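Local coordinates for protein putative drug/sodium antiporter (PDB 4Z3N) that transports the E. coli genotoxin colibactin across the cell membrane, probably as a MATE-family antiporter, at residues Ile67-Leu73 with Ile147-Ala151; Gly130-Ala134 with Tyr155-Leu159. All coordinates share one frame. Residues are numbered along the deposited sequence.

Interaction 1. Residues Ile67-Leu73 with Ile147-Ala151; sequences IIAGVGL and IIGYA
Begin at Ile67, in the loop ahead of helix 75-101. Its carbonyl O lies 3.2 Å from Ile147 CG2, and its CG2 reaches Tyr150 CE2 at 3.4 Å. Ile68 (chi1 m, chi2 t) comes next, its CA 5.8 Å from that of Tyr150. Tyr150 (chi1 m) lays a ring face under this backbone, a CH-pi contact with Ile68 CA 4.2 Å from the ring centroid and 22° off the normal. From Ala69 the chain winds as a 3-10 segment, opened by a backbone hydrogen bond from Val71 N to Ile68 O, 2.9 Å. This is loop-to-helix packing in the N-terminal MatE repeat: a 3-10 lead-in to one membrane helix lies against the first turn of helix 149-159, with Ile148 at the N-cap. Gly70, 5.7 Å from Ala151 between CA atoms, gives up its side-chain space to Ile147 (chi1 p, chi2 t), whose CD1 approaches Gly70 CA to 3.7 Å. Finally, the CA-to-CB bond of Leu73 (chi1 t) points toward 147-151, its CD1 4.2 Å from both Ile147 CD1 and Ala151 CB.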
ATOM      1  N   ILE A  67     -21.104  19.551  10.220  1.00 84.37           N
ATOM      2  CA  ILE A  67     -22.123  18.649  10.735  1.00 86.78           C
ATOM      3  C   ILE A  67     -21.889  17.240  10.149  1.00 85.00           C
ATOM      4  O   ILE A  67     -21.556  16.291  10.871  1.00 78.86           O
ATOM      5  CB  ILE A  67     -23.537  19.189  10.404  1.00 87.57           C
ATOM      6  CG1 ILE A  67     -23.586  20.693  10.696  1.00 89.74           C
ATOM      7  CG2 ILE A  67     -24.609  18.462  11.201  1.00 86.01           C
ATOM      8  CD1 ILE A  67     -24.939  21.322  10.497  1.00 95.29           C
ATOM      9  N   ILE A  68     -22.034  17.130   8.831  1.00 78.14           N
ATOM     10  CA  ILE A  68     -21.757  15.903   8.089  1.00 75.94           C
ATOM     11  C   ILE A  68     -20.262  15.543   8.116  1.00 76.24           C
ATOM     12  O   ILE A  68     -19.854  14.480   7.645  1.00 74.13           O
ATOM     13  CB  ILE A  68     -22.250  16.023   6.622  1.00 75.35           C
ATOM     14  CG1 ILE A  68     -23.756  16.272   6.588  1.00 78.76           C
ATOM     15  CG2 ILE A  68     -21.945  14.766   5.822  1.00 74.70           C
ATOM     16  CD1 ILE A  68     -24.370  16.101   5.216  1.00 79.01           C
ATOM     17  N   ALA A  69     -19.453  16.407   8.721  1.00 78.09           N
ATOM     18  CA  ALA A  69     -18.001  16.331   8.599  1.00 72.49           C
ATOM     19  C   ALA A  69     -17.429  15.196   9.438  1.00 69.35           C
ATOM     20  O   ALA A  69     -16.217  15.047   9.530  1.00 66.89           O
ATOM     21  CB  ALA A  69     -17.362  17.658   9.001  1.00 73.87           C
ATOM     22  N   GLY A  70     -18.309  14.428  10.079  1.00 72.11           N
ATOM     23  CA  GLY A  70     -17.956  13.137  10.651  1.00 70.23           C
ATOM     24  C   GLY A  70     -17.823  12.037   9.594  1.00 77.49           C
ATOM     25  O   GLY A  70     -17.727  10.849   9.915  1.00 76.42           O
ATOM     26  N   VAL A  71     -17.846  12.433   8.323  1.00 74.82           N
ATOM     27  CA  VAL A  71     -17.437  11.563   7.231  1.00 65.26           C
ATOM     28  C   VAL A  71     -15.993  11.124   7.494  1.00 68.60           C
ATOM     29  O   VAL A  71     -15.599   9.996   7.188  1.00 68.84           O
ATOM     30  CB  VAL A  71     -17.544  12.282   5.845  1.00 64.41           C
ATOM     31  CG1 VAL A  71     -16.357  13.195   5.617  1.00 58.13           C
ATOM     32  CG2 VAL A  71     -17.638  11.281   4.704  1.00 62.31           C
ATOM     33  N   GLY A  72     -15.210  12.028   8.078  1.00 67.67           N
ATOM     34  CA  GLY A  72     -13.809  11.770   8.355  1.00 61.43           C
ATOM     35  C   GLY A  72     -13.635  10.689   9.399  1.00 62.94           C
ATOM     36  O   GLY A  72     -12.618  10.009   9.437  1.00 69.78           O
ATOM     37  N   LEU A  73     -14.634  10.535  10.254  1.00 65.86           N
ATOM     38  CA  LEU A  73     -14.615   9.500  11.280  1.00 66.80           C
ATOM     39  C   LEU A  73     -14.542   8.118  10.634  1.00 67.31           C
ATOM     40  O   LEU A  73     -13.940   7.190  11.175  1.00 68.54           O
ATOM     41  CB  LEU A  73     -15.856   9.624  12.176  1.00 65.13           C
ATOM     42  CG  LEU A  73     -16.111   8.682  13.354  1.00 62.52           C
ATOM     43  CD1 LEU A  73     -17.084   9.342  14.293  1.00 78.65           C
ATOM     44  CD2 LEU A  73     -16.684   7.362  12.906  1.00 66.08           C
ATOM     45  N   ILE A 147     -21.928  14.158  16.144  1.00100.75           N
ATOM     46  CA  ILE A 147     -21.925  13.270  14.994  1.00 92.80           C
ATOM     47  C   ILE A 147     -22.041  11.795  15.376  1.00 89.81           C
ATOM     48  O   ILE A 147     -21.112  11.207  15.921  1.00 89.89           O
ATOM     49  CB  ILE A 147     -20.641  13.469  14.172  1.00 87.58           C
ATOM     50  CG1 ILE A 147     -19.411  13.292  15.055  1.00 75.59           C
ATOM     51  CG2 ILE A 147     -20.620  14.856  13.543  1.00 93.13           C
ATOM     52  CD1 ILE A 147     -18.114  13.378  14.303  1.00 77.23           C
ATOM     53  N   ILE A 148     -23.210  11.217  15.115  1.00 91.06           N
ATOM     54  CA  ILE A 148     -23.397   9.768  15.131  1.00 83.85           C
ATOM     55  C   ILE A 148     -24.218   9.328  13.917  1.00 79.32           C
ATOM     56  O   ILE A 148     -23.760   8.533  13.102  1.00 78.40           O
ATOM     57  CB  ILE A 148     -24.060   9.263  16.430  1.00 86.07           C
ATOM     58  CG1 ILE A 148     -24.163   7.736  16.387  1.00 81.05           C
ATOM     59  CG2 ILE A 148     -25.419   9.937  16.674  1.00 91.97           C
ATOM     60  CD1 ILE A 148     -24.811   7.124  17.597  1.00 82.15           C
ATOM     61  N   GLY A 149     -25.458   9.811  13.845  1.00 81.30           N
ATOM     62  CA  GLY A 149     -26.364   9.497  12.755  1.00 75.90           C
ATOM     63  C   GLY A 149     -25.705   9.728  11.415  1.00 73.20           C
ATOM     64  O   GLY A 149     -25.892   8.943  10.484  1.00 72.91           O
ATOM     65  N   TYR A 150     -24.917  10.798  11.325  1.00 76.93           N
ATOM     66  CA  TYR A 150     -24.103  11.052  10.139  1.00 76.52           C
ATOM     67  C   TYR A 150     -23.021   9.992   9.985  1.00 66.75           C
ATOM     68  O   TYR A 150     -22.745   9.528   8.881  1.00 64.47           O
ATOM     69  CB  TYR A 150     -23.474  12.447  10.196  1.00 78.55           C
ATOM     70  CG  TYR A 150     -24.468  13.546   9.922  1.00 81.99           C
ATOM     71  CD1 TYR A 150     -24.974  13.741   8.641  1.00 77.13           C
ATOM     72  CD2 TYR A 150     -24.915  14.377  10.943  1.00 83.13           C
ATOM     73  CE1 TYR A 150     -25.893  14.738   8.381  1.00 82.51           C
ATOM     74  CE2 TYR A 150     -25.836  15.381  10.690  1.00 85.98           C
ATOM     75  CZ  TYR A 150     -26.322  15.556   9.405  1.00 84.90           C
ATOM     76  OH  TYR A 150     -27.239  16.550   9.133  1.00 80.41           O
ATOM     77  N   ALA A 151     -22.426   9.607  11.109  1.00 67.37           N
ATOM     78  CA  ALA A 151     -21.396   8.579  11.130  1.00 64.72           C
ATOM     79  C   ALA A 151     -21.930   7.215  10.678  1.00 58.96           C
ATOM     80  O   ALA A 151     -21.322   6.565   9.828  1.00 60.23           O
ATOM     81  CB  ALA A 151     -20.792   8.482  12.520  1.00 64.29           C
TER

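Interaction 2. Residues Gly130-Ala134 with Tyr155-Leu159; sequences GYVYA and YYYSL
Two predicted transmembrane spans of the N-terminal MatE repeat meet here by helix-helix packing, the last turn of helix 107-132 and the bend into helix 134-139 facing the C-terminal half of helix 149-159. CA atoms pair as Gly130 with Leu159 at 7.0 Å, Tyr131 with Tyr156 at 7.6 Å and Ala134 with Tyr155 at 8.1 Å. Build it round Tyr155, chi1 t and chi2 82°, which reaches straight across the gap. Its CE2 presses on Ala134 CB at 3.3 Å; Val74 touches the same side chain from elsewhere in the chain. Beside it, Tyr131 (chi1 t) and Tyr156 (chi1 m) start off away from and sideways to the opposite segment, yet their rings converge: CD2 of Tyr131 sits 3.7 Å from CE1 of Tyr156, the centroids 6.0 Å apart and the planes at 44°, an oblique pair. Gly130 leaves room for Leu159, chi1 m and chi2 t, whose CD1 lies 3.9 Å from Gly130 C and 3.8 Å from Tyr131 N; a CB on Gly130 would clash with Leu159 CD2. The one hydrogen bond across the interface runs from Tyr155 OH to Gly130 O, and at 2.3 Å it is modelled very short.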
ATOM      1  N   GLY A 130     -19.753  -6.450   9.566  1.00 49.06           N
ATOM      2  CA  GLY A 130     -19.830  -5.004   9.506  1.00 52.30           C
ATOM      3  C   GLY A 130     -21.137  -4.530  10.109  1.00 51.53           C
ATOM      4  O   GLY A 130     -21.147  -3.699  11.013  1.00 48.15           O
ATOM      5  N   TYR A 131     -22.233  -5.096   9.613  1.00 47.86           N
ATOM      6  CA  TYR A 131     -23.582  -4.737  10.022  1.00 52.53           C
ATOM      7  C   TYR A 131     -23.862  -4.972  11.508  1.00 58.09           C
ATOM      8  O   TYR A 131     -24.291  -4.059  12.215  1.00 62.16           O
ATOM      9  CB  TYR A 131     -24.594  -5.523   9.176  1.00 55.71           C
ATOM     10  CG  TYR A 131     -26.045  -5.165   9.419  1.00 59.69           C
ATOM     11  CD1 TYR A 131     -26.984  -6.149   9.712  1.00 58.30           C
ATOM     12  CD2 TYR A 131     -26.477  -3.844   9.356  1.00 58.58           C
ATOM     13  CE1 TYR A 131     -28.314  -5.830   9.932  1.00 55.96           C
ATOM     14  CE2 TYR A 131     -27.807  -3.515   9.578  1.00 67.06           C
ATOM     15  CZ  TYR A 131     -28.722  -4.513   9.864  1.00 65.42           C
ATOM     16  OH  TYR A 131     -30.045  -4.190  10.083  1.00 65.62           O
ATOM     17  N   VAL A 132     -23.620  -6.197  11.972  1.00 56.45           N
ATOM     18  CA  VAL A 132     -24.104  -6.633  13.276  1.00 54.74           C
ATOM     19  C   VAL A 132     -23.277  -6.041  14.401  1.00 56.93           C
ATOM     20  O   VAL A 132     -23.797  -5.736  15.476  1.00 60.80           O
ATOM     21  CB  VAL A 132     -24.106  -8.172  13.395  1.00 53.35           C
ATOM     22  CG1 VAL A 132     -24.881  -8.801  12.234  1.00 49.37           C
ATOM     23  CG2 VAL A 132     -22.695  -8.695  13.431  1.00 57.90           C
ATOM     24  N   TYR A 133     -21.985  -5.882  14.157  1.00 58.41           N
ATOM     25  CA  TYR A 133     -21.105  -5.255  15.132  1.00 63.62           C
ATOM     26  C   TYR A 133     -20.926  -3.772  14.846  1.00 58.91           C
ATOM     27  O   TYR A 133     -20.072  -3.125  15.441  1.00 58.82           O
ATOM     28  CB  TYR A 133     -19.762  -5.982  15.194  1.00 68.19           C
ATOM     29  CG  TYR A 133     -19.841  -7.231  16.045  1.00 75.32           C
ATOM     30  CD1 TYR A 133     -20.285  -8.437  15.508  1.00 68.20           C
ATOM     31  CD2 TYR A 133     -19.512  -7.196  17.398  1.00 79.38           C
ATOM     32  CE1 TYR A 133     -20.378  -9.584  16.288  1.00 76.58           C
ATOM     33  CE2 TYR A 133     -19.599  -8.337  18.187  1.00 88.90           C
ATOM     34  CZ  TYR A 133     -20.031  -9.528  17.628  1.00 88.84           C
ATOM     35  OH  TYR A 133     -20.113 -10.657  18.417  1.00 91.69           O
ATOM     36  N   ALA A 134     -21.719  -3.250  13.912  1.00 58.67           N
ATOM     37  CA  ALA A 134     -21.658  -1.835  13.520  1.00 56.93           C
ATOM     38  C   ALA A 134     -21.608  -0.862  14.701  1.00 60.71           C
ATOM     39  O   ALA A 134     -20.757   0.026  14.744  1.00 61.73           O
ATOM     40  CB  ALA A 134     -22.848  -1.490  12.619  1.00 46.60           C
ATOM     41  N   TYR A 155     -20.967   4.908   7.374  1.00 43.81           N
ATOM     42  CA  TYR A 155     -20.456   3.584   7.659  1.00 42.58           C
ATOM     43  C   TYR A 155     -21.203   2.542   6.817  1.00 42.43           C
ATOM     44  O   TYR A 155     -20.600   1.675   6.180  1.00 41.50           O
ATOM     45  CB  TYR A 155     -20.578   3.279   9.153  1.00 43.83           C
ATOM     46  CG  TYR A 155     -20.275   1.831   9.530  1.00 45.86           C
ATOM     47  CD1 TYR A 155     -18.964   1.386   9.692  1.00 42.04           C
ATOM     48  CD2 TYR A 155     -21.300   0.921   9.745  1.00 43.30           C
ATOM     49  CE1 TYR A 155     -18.694   0.077  10.051  1.00 39.56           C
ATOM     50  CE2 TYR A 155     -21.035  -0.388  10.099  1.00 44.81           C
ATOM     51  CZ  TYR A 155     -19.733  -0.802  10.251  1.00 43.47           C
ATOM     52  OH  TYR A 155     -19.475  -2.106  10.597  1.00 47.32           O
ATOM     53  N   TYR A 156     -22.521   2.657   6.809  1.00 42.18           N
ATOM     54  CA  TYR A 156     -23.388   1.788   6.034  1.00 41.16           C
ATOM     55  C   TYR A 156     -23.167   1.905   4.514  1.00 39.99           C
ATOM     56  O   TYR A 156     -23.125   0.910   3.805  1.00 35.89           O
ATOM     57  CB  TYR A 156     -24.840   2.107   6.381  1.00 46.40           C
ATOM     58  CG  TYR A 156     -25.363   1.462   7.653  1.00 53.66           C
ATOM     59  CD1 TYR A 156     -24.817   0.275   8.155  1.00 49.44           C
ATOM     60  CD2 TYR A 156     -26.432   2.032   8.336  1.00 53.80           C
ATOM     61  CE1 TYR A 156     -25.328  -0.312   9.310  1.00 54.06           C
ATOM     62  CE2 TYR A 156     -26.940   1.463   9.485  1.00 60.05           C
ATOM     63  CZ  TYR A 156     -26.399   0.298   9.973  1.00 64.98           C
ATOM     64  OH  TYR A 156     -26.952  -0.228  11.127  1.00 64.90           O
ATOM     65  N   TYR A 157     -23.031   3.125   4.013  1.00 40.87           N
ATOM     66  CA  TYR A 157     -22.730   3.318   2.604  1.00 38.14           C
ATOM     67  C   TYR A 157     -21.368   2.696   2.273  1.00 36.62           C
ATOM     68  O   TYR A 157     -21.195   2.093   1.209  1.00 37.31           O
ATOM     69  CB  TYR A 157     -22.748   4.809   2.243  1.00 38.06           C
ATOM     70  CG  TYR A 157     -24.109   5.475   2.362  1.00 38.20           C
ATOM     71  CD1 TYR A 157     -25.280   4.753   2.185  1.00 35.83           C
ATOM     72  CD2 TYR A 157     -24.216   6.834   2.639  1.00 42.59           C
ATOM     73  CE1 TYR A 157     -26.521   5.360   2.278  1.00 36.41           C
ATOM     74  CE2 TYR A 157     -25.453   7.452   2.743  1.00 41.08           C
ATOM     75  CZ  TYR A 157     -26.604   6.711   2.558  1.00 42.57           C
ATOM     76  OH  TYR A 157     -27.842   7.327   2.664  1.00 45.85           O
ATOM     77  N   SER A 158     -20.412   2.842   3.188  1.00 31.24           N
ATOM     78  CA  SER A 158     -19.110   2.179   3.078  1.00 32.82           C
ATOM     79  C   SER A 158     -19.214   0.649   2.904  1.00 35.34           C
ATOM     80  O   SER A 158     -18.453   0.048   2.150  1.00 31.99           O
ATOM     81  CB  SER A 158     -18.254   2.478   4.319  1.00 37.53           C
ATOM     82  OG  SER A 158     -17.874   3.842   4.406  1.00 38.45           O
ATOM     83  N   LEU A 159     -20.145   0.029   3.626  1.00 36.78           N
ATOM     84  CA  LEU A 159     -20.378  -1.405   3.514  1.00 37.25           C
ATOM     85  C   LEU A 159     -20.900  -1.757   2.118  1.00 33.96           C
ATOM     86  O   LEU A 159     -20.630  -2.839   1.592  1.00 33.50           O
ATOM     87  CB  LEU A 159     -21.368  -1.893   4.589  1.00 35.26           C
ATOM     88  CG  LEU A 159     -21.005  -1.846   6.086  1.00 43.39           C
ATOM     89  CD1 LEU A 159     -22.121  -2.462   6.939  1.00 49.65           C
ATOM     90  CD2 LEU A 159     -19.684  -2.525   6.403  1.00 37.98           C
TER

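Overall arrangement
Helix 149-159 is the common element: its first turn carries one side of interaction 1 and its C-terminal half one side of interaction 2, and the two centres lie 14 Å apart. The other partners come from earlier in the chain, so the order is 67-73, 130-134, 147-151, 155-159 and the two pairings cross. This short helix therefore packs against the lead-in to helix 75-101 at one end and against the end of helix 107-132 at the other, so that three parts of the N-terminal MatE repeat that are separated along the chain meet at one short helix. Both contacts sit on the same side of the chain's centre, 26 and 23 Å from it, toward the periphery of the transporter.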